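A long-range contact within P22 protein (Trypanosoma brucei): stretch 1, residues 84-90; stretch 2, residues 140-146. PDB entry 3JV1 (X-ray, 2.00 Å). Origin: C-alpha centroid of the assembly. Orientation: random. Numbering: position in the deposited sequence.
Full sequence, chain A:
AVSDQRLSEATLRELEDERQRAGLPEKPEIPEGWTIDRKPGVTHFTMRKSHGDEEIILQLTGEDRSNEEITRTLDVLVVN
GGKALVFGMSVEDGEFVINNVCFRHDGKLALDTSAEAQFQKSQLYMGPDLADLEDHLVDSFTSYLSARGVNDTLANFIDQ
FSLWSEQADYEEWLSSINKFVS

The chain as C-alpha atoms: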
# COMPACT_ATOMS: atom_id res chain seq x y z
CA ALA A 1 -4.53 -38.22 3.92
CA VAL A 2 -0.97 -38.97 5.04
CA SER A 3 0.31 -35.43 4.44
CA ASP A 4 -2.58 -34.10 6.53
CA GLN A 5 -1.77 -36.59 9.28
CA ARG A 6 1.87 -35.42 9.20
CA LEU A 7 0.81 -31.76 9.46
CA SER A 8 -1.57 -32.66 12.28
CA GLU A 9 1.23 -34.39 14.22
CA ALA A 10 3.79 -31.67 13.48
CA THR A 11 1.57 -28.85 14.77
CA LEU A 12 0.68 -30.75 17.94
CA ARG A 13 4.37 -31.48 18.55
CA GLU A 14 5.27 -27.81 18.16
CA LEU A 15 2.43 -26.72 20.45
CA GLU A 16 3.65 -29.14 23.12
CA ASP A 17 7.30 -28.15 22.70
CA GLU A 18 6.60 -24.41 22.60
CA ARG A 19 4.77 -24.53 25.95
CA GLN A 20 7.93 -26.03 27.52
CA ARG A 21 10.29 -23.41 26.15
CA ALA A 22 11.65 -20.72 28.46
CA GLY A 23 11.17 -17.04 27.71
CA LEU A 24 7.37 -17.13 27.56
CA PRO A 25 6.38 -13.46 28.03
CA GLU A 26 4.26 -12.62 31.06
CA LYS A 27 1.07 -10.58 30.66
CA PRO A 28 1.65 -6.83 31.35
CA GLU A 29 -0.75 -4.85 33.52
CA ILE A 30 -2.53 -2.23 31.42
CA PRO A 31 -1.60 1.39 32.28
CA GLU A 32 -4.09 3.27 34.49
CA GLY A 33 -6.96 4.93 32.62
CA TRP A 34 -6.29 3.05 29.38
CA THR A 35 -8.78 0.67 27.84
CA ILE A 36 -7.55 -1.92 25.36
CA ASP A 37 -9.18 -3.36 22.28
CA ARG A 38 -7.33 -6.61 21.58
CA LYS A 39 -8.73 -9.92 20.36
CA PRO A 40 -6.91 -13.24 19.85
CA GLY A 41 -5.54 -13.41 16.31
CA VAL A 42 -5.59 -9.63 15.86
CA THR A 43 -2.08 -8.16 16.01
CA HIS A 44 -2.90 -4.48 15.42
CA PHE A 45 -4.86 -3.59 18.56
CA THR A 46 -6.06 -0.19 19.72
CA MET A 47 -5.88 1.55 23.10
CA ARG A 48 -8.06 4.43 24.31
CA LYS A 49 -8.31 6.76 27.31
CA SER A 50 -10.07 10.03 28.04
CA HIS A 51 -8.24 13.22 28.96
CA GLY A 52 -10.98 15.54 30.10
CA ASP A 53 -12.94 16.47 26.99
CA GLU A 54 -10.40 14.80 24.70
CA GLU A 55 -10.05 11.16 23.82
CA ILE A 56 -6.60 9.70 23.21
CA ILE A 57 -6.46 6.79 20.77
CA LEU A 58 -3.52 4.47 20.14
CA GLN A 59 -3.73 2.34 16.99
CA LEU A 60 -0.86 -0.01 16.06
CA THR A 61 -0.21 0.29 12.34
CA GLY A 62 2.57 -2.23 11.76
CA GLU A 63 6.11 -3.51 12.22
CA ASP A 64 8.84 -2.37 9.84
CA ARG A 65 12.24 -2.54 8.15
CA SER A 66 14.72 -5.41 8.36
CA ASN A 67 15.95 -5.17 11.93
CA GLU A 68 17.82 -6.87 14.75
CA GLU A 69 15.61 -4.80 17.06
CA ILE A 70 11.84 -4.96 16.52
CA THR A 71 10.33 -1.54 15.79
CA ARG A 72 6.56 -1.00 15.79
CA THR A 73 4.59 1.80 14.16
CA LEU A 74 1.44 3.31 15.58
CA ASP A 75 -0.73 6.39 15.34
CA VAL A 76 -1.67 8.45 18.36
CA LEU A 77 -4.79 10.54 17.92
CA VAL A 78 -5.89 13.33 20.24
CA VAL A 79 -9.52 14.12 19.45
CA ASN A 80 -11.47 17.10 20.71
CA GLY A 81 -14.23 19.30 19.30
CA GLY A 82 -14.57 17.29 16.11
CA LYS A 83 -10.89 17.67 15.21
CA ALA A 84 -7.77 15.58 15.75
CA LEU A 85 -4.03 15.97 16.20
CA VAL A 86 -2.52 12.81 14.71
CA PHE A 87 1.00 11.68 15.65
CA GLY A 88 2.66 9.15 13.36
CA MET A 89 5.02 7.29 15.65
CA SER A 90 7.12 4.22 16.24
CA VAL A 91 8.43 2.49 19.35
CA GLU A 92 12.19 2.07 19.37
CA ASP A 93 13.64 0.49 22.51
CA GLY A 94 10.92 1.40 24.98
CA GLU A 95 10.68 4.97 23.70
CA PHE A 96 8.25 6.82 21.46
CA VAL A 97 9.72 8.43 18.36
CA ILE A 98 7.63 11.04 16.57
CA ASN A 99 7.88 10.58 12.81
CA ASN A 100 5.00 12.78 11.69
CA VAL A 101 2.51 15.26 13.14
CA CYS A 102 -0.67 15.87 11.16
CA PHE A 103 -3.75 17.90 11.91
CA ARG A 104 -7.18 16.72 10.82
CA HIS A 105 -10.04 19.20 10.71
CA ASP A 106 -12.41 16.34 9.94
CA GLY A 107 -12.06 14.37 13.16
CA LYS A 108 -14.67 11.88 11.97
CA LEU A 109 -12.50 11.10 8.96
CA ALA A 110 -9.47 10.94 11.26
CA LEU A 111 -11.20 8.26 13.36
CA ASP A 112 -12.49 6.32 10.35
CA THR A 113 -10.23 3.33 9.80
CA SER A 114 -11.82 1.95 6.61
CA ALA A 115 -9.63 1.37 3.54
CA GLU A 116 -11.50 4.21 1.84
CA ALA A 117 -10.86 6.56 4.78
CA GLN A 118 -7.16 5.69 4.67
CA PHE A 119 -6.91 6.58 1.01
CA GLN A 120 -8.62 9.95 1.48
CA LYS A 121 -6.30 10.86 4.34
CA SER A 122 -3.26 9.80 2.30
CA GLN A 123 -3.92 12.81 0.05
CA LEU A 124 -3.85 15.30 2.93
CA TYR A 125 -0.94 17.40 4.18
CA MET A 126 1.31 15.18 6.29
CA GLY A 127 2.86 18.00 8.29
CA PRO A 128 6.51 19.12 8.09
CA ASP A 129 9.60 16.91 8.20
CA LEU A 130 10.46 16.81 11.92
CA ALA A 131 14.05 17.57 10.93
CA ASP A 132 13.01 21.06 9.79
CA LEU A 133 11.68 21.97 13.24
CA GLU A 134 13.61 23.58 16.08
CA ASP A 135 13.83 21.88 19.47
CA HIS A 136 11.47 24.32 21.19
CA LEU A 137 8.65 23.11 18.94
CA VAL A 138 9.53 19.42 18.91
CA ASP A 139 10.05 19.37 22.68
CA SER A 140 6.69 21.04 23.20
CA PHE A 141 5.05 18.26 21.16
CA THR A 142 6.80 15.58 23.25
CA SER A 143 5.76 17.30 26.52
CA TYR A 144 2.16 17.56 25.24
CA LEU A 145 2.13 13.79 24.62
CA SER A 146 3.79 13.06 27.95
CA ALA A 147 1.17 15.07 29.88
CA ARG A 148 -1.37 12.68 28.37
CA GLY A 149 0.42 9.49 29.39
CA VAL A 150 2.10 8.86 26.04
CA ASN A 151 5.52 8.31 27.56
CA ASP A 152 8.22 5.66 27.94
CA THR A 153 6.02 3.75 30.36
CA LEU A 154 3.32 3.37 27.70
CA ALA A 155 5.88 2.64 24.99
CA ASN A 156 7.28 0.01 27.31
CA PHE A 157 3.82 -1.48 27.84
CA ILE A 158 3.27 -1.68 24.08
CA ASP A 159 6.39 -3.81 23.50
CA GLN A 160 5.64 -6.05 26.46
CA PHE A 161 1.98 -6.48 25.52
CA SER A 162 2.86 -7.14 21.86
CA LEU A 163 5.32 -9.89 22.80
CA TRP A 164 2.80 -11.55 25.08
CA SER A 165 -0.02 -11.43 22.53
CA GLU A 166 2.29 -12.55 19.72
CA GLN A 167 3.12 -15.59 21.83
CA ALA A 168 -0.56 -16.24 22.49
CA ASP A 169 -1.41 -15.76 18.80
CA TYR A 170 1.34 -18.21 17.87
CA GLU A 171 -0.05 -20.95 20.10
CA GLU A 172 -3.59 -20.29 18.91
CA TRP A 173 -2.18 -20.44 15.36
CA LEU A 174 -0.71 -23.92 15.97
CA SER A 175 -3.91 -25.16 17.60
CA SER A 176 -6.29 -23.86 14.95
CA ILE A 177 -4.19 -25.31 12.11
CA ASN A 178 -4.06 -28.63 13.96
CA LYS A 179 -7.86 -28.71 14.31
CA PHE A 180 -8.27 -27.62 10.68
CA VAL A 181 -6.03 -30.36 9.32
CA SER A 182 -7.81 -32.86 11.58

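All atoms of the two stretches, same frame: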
# COMPACT_ATOMS: atom_id res chain seq x y z
N ALA A 84 -8.78 16.45 15.17
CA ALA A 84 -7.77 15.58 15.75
C ALA A 84 -6.34 15.94 15.39
O ALA A 84 -6.04 16.38 14.28
CB ALA A 84 -8.04 14.14 15.34
N LEU A 85 -5.46 15.75 16.37
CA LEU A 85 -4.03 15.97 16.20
C LEU A 85 -3.58 14.52 16.07
O LEU A 85 -3.82 13.71 16.98
CB LEU A 85 -3.43 16.58 17.46
CG LEU A 85 -2.49 17.79 17.34
CD1 LEU A 85 -1.93 18.12 18.71
CD2 LEU A 85 -1.38 17.51 16.35
N VAL A 86 -2.96 14.17 14.95
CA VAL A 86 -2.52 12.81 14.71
C VAL A 86 -1.00 12.66 14.63
O VAL A 86 -0.36 13.19 13.73
CB VAL A 86 -3.16 12.26 13.41
CG1 VAL A 86 -2.83 10.78 13.25
CG2 VAL A 86 -4.67 12.46 13.46
N PHE A 87 -0.44 11.92 15.58
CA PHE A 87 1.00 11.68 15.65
C PHE A 87 1.37 10.33 15.04
O PHE A 87 0.90 9.28 15.49
CB PHE A 87 1.46 11.69 17.11
CG PHE A 87 1.31 13.02 17.80
CD1 PHE A 87 2.36 13.93 17.82
CD2 PHE A 87 0.11 13.36 18.41
CE1 PHE A 87 2.22 15.17 18.44
CE2 PHE A 87 -0.04 14.60 19.05
CZ PHE A 87 1.02 15.50 19.06
N GLY A 88 2.20 10.37 14.00
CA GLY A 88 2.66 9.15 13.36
C GLY A 88 3.90 8.79 14.14
O GLY A 88 4.87 9.55 14.14
N MET A 89 3.88 7.66 14.83
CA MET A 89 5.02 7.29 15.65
C MET A 89 5.46 5.84 15.55
O MET A 89 4.83 5.01 14.91
CB MET A 89 4.72 7.60 17.11
CG MET A 89 4.25 9.02 17.35
SD MET A 89 4.54 9.50 19.04
CE MET A 89 3.17 8.74 19.83
N SER A 90 6.58 5.57 16.20
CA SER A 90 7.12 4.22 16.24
C SER A 90 7.81 4.03 17.58
O SER A 90 8.31 4.98 18.18
CB SER A 90 8.08 3.99 15.07
OG SER A 90 9.02 5.03 14.96
N SER A 140 8.02 20.71 22.73
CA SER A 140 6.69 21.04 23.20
C SER A 140 5.72 19.93 22.81
O SER A 140 4.82 19.59 23.57
CB SER A 140 6.25 22.38 22.61
OG SER A 140 7.03 23.43 23.16
N PHE A 141 5.90 19.36 21.61
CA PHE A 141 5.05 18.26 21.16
C PHE A 141 5.24 17.05 22.07
O PHE A 141 4.26 16.43 22.50
CB PHE A 141 5.37 17.85 19.72
CG PHE A 141 4.64 18.65 18.68
CD1 PHE A 141 3.26 18.76 18.72
CD2 PHE A 141 5.33 19.25 17.63
CE1 PHE A 141 2.56 19.47 17.74
CE2 PHE A 141 4.64 19.97 16.64
CZ PHE A 141 3.25 20.07 16.69
N THR A 142 6.50 16.72 22.38
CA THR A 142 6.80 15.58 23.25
C THR A 142 6.21 15.78 24.66
O THR A 142 5.66 14.84 25.24
CB THR A 142 8.33 15.29 23.32
OG1 THR A 142 8.59 14.21 24.22
CG2 THR A 142 9.07 16.50 23.80
N SER A 143 6.31 16.99 25.20
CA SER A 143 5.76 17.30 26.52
C SER A 143 4.23 17.20 26.51
O SER A 143 3.62 16.78 27.48
CB SER A 143 6.16 18.72 26.94
OG SER A 143 7.56 18.85 26.97
N TYR A 144 3.61 17.62 25.41
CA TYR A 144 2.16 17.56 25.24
C TYR A 144 1.72 16.08 25.30
O TYR A 144 0.73 15.74 25.95
CB TYR A 144 1.80 18.17 23.88
CG TYR A 144 0.34 18.11 23.50
CD1 TYR A 144 -0.56 19.09 23.94
CD2 TYR A 144 -0.13 17.11 22.66
CE1 TYR A 144 -1.89 19.07 23.53
CE2 TYR A 144 -1.46 17.08 22.25
CZ TYR A 144 -2.33 18.06 22.68
OH TYR A 144 -3.64 18.03 22.26
N LEU A 145 2.45 15.21 24.62
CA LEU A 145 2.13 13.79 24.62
C LEU A 145 2.38 13.17 26.00
O LEU A 145 1.61 12.34 26.47
CB LEU A 145 2.97 13.06 23.58
CG LEU A 145 2.62 13.39 22.13
CD1 LEU A 145 3.69 12.84 21.22
CD2 LEU A 145 1.25 12.80 21.78
N SER A 146 3.46 13.59 26.64
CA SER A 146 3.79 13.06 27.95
C SER A 146 2.74 13.43 29.00
O SER A 146 2.41 12.63 29.86
CB SER A 146 5.16 13.57 28.39
OG SER A 146 5.60 12.85 29.53

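A strand, residues 84-90, packs against a helix, residues 140-146; touching residues are at least 54 positions apart in the sequence. The axes cross at 104° and come no closer than 11.7 Å. That gap is filled by side chains. No hydrogen bond crosses it; the contact is apolar and buries 280 Å² in total.

The strand alternates. Leu 85, Phe 87 and Met 89 point toward the helix, while Ala 84, Val 86, Gly 88 and Ser 90 make no contact with it. The helix answers with Phe 141, Tyr 144 and Leu 145, a spacing of three and four residues that keeps the three on a common side. Its turns are held by backbone hydrogen bonds such as Leu 145 N to Phe 141 O, 3.0 Å. All six contact residues are buried and offer apolar surface to one another.

Phe 87 is the central bump and has the largest covered area. Its ring enters a hollow lined by all three helix residues. Leu 145 covers one face: Leu 145 CD2 lies 3.7 Å from the centroid of the Phe 87 ring, 18° off the normal, in a CH-pi contact. A methyl group suits this place because it is compact enough to sit close over the ring. Phe 141 meets the ring edge, with its CD1 3.7 Å from Phe 87 CE1. The two ring planes are at 81°. The CA-to-CB bond of Phe 141 points sideways, but the long side chain brings its end nearer. Tyr 144 CD2 approaches Phe 87 CZ at 4.1 Å.

Two further contacts flank this centre. Leu 85 CD1 packs 3.7 Å from Tyr 144 CE2, so the CD2-CE2 side of the tyrosine ring serves both Leu 85 and Phe 87. Further along the strand, Met 89 SD lies 4.1 Å from Leu 145 CD1. Chi1 m and chi2 t bring SD there, and chi3 m then bends the chain.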